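Local coordinates for CS1 fimbrial subunit A (Escherichia coli, PDB 4HJI), which is the major pilin subunit of CS1 pili, the surface filaments by which enterotoxigenic bacteria colonise host epithelium, at residues N62-G67 with V118-S123. Numbering follows the deposited sequence. Where two conformers were deposited one is given.
Sequences NDSDKG and VNKVSS
S64 packs against the aliphatic chain of K120, and N119 lays its side-chain amide against N62, where the loop that joins strand 49-61 to strand 68-80 leans on the start of strand 119-131. The setting is one end of the immunoglobulin-like beta fold of chaperone-usher pilins, and K120 continues the pairing with strand 49-61 through backbone bonds to T61. The tight part is at S64: its CB lies 3.5 Å from K120 CD, closer than usual for two carbons, and touches CG and CE as well. K120 can follow the small serine because its chain bends at chi2 (-97°) and again at chi4, curling the methylenes around that CB; a long, flexible residue suits the place, its methylenes offering S64 an apolar surface. With chi1 at 167° the S64 hydroxyl swings to the side of its own carbonyl carbon, beside K120 CD and CE, while F113 touches its side chain from elsewhere.

Toward N62, which is exposed to solvent, the contact is more open, resting on one amide against one CA and CB. N119 OD1 stands 3.2 Å from N62 CA. N62 CB points away overall, though N119 OD1 also touches it, and N62 OD1 accepts a hydrogen bond from K156 NZ. N119 ND2 turns back to donate to V118 O at 2.9 Å, nearly straight and in its own amide plane but reaching the carbonyl from above, which helps to fix the amide's rotation. Replacing N119 with an alanine would probably leave V118 O without this donor and open a gap beside N62 CA. The turn itself, type I from D63 to K66, is closed by K66 N to D63 O; aspartate suits its first position because the short carboxylate forms an Asx turn, D63 OD1 accepting from D65 N at 3.0 Å, 41° out of the carboxylate plane.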
# COMPACT_ATOMS: atom_id res chain seq x y z
N ASN A 62 -8.64 -12.67 13.55
CA ASN A 62 -9.38 -13.54 14.46
C ASN A 62 -8.72 -14.91 14.67
O ASN A 62 -9.31 -15.76 15.33
CB ASN A 62 -10.83 -13.72 13.99
CG ASN A 62 -10.95 -14.63 12.77
OD1 ASN A 62 -9.97 -15.22 12.29
ND2 ASN A 62 -12.18 -14.75 12.27
N ASP A 63 -7.53 -15.10 14.11
CA ASP A 63 -6.75 -16.31 14.35
C ASP A 63 -5.25 -16.02 14.30
O ASP A 63 -4.65 -15.87 13.22
CB ASP A 63 -7.11 -17.43 13.37
CG ASP A 63 -6.51 -18.78 13.76
OD1 ASP A 63 -5.65 -18.85 14.67
OD2 ASP A 63 -6.90 -19.80 13.16
N SER A 64 -4.66 -15.97 15.49
CA SER A 64 -3.26 -15.64 15.67
C SER A 64 -2.30 -16.77 15.25
O SER A 64 -1.09 -16.56 15.18
CB SER A 64 -3.01 -15.27 17.13
OG SER A 64 -1.62 -15.23 17.40
N ASP A 65 -2.85 -17.96 14.99
CA ASP A 65 -2.07 -19.08 14.47
C ASP A 65 -1.84 -18.96 12.97
O ASP A 65 -0.91 -19.56 12.43
CB ASP A 65 -2.76 -20.42 14.75
CG ASP A 65 -2.51 -20.93 16.15
OD1 ASP A 65 -1.84 -20.24 16.95
OD2 ASP A 65 -2.99 -22.05 16.46
N LYS A 66 -2.71 -18.21 12.31
CA LYS A 66 -2.61 -17.97 10.87
C LYS A 66 -1.83 -16.69 10.57
O LYS A 66 -1.83 -15.73 11.35
CB LYS A 66 -4.01 -17.87 10.23
CG LYS A 66 -4.56 -19.17 9.66
CD LYS A 66 -4.65 -20.26 10.71
CE LYS A 66 -5.11 -21.58 10.11
NZ LYS A 66 -4.96 -22.66 11.12
N GLY A 67 -1.16 -16.71 9.42
CA GLY A 67 -0.52 -15.52 8.88
C GLY A 67 -1.49 -14.78 7.98
O GLY A 67 -2.72 -14.97 8.06
N VAL A 118 -10.50 -10.32 22.58
CA VAL A 118 -10.62 -11.70 22.11
C VAL A 118 -9.87 -11.94 20.79
O VAL A 118 -9.70 -13.09 20.36
CB VAL A 118 -12.10 -12.11 21.94
CG1 VAL A 118 -12.84 -11.98 23.27
CG2 VAL A 118 -12.78 -11.27 20.89
N ASN A 119 -9.45 -10.86 20.15
CA ASN A 119 -8.64 -10.95 18.95
C ASN A 119 -7.23 -10.42 19.17
O ASN A 119 -6.83 -10.12 20.30
CB ASN A 119 -9.38 -10.29 17.79
CG ASN A 119 -10.27 -11.26 17.05
OD1 ASN A 119 -10.69 -11.01 15.93
ND2 ASN A 119 -10.53 -12.38 17.67
N LYS A 120 -6.48 -10.32 18.08
CA LYS A 120 -5.05 -10.30 18.13
C LYS A 120 -4.55 -9.25 17.17
O LYS A 120 -5.12 -9.08 16.08
CB LYS A 120 -4.53 -11.69 17.73
CG LYS A 120 -4.76 -12.76 18.80
CD LYS A 120 -3.53 -12.97 19.67
CE LYS A 120 -3.59 -14.25 20.49
NZ LYS A 120 -4.91 -14.47 21.14
N VAL A 121 -3.54 -8.50 17.59
CA VAL A 121 -3.01 -7.41 16.77
C VAL A 121 -1.51 -7.57 16.65
O VAL A 121 -0.82 -7.87 17.62
CB VAL A 121 -3.36 -5.98 17.33
CG1 VAL A 121 -3.07 -4.90 16.29
CG2 VAL A 121 -4.78 -5.89 17.86
N SER A 122 -1.00 -7.34 15.44
CA SER A 122 0.43 -7.49 15.15
C SER A 122 1.23 -6.33 15.74
O SER A 122 0.67 -5.30 16.09
CB SER A 122 0.65 -7.53 13.64
OG SER A 122 0.48 -6.24 13.08
N SER A 123 2.54 -6.50 15.85
CA SER A 123 3.41 -5.36 16.08
C SER A 123 3.35 -4.45 14.85
O SER A 123 2.84 -4.84 13.80
CB SER A 123 4.85 -5.83 16.32
OG SER A 123 5.27 -6.61 15.23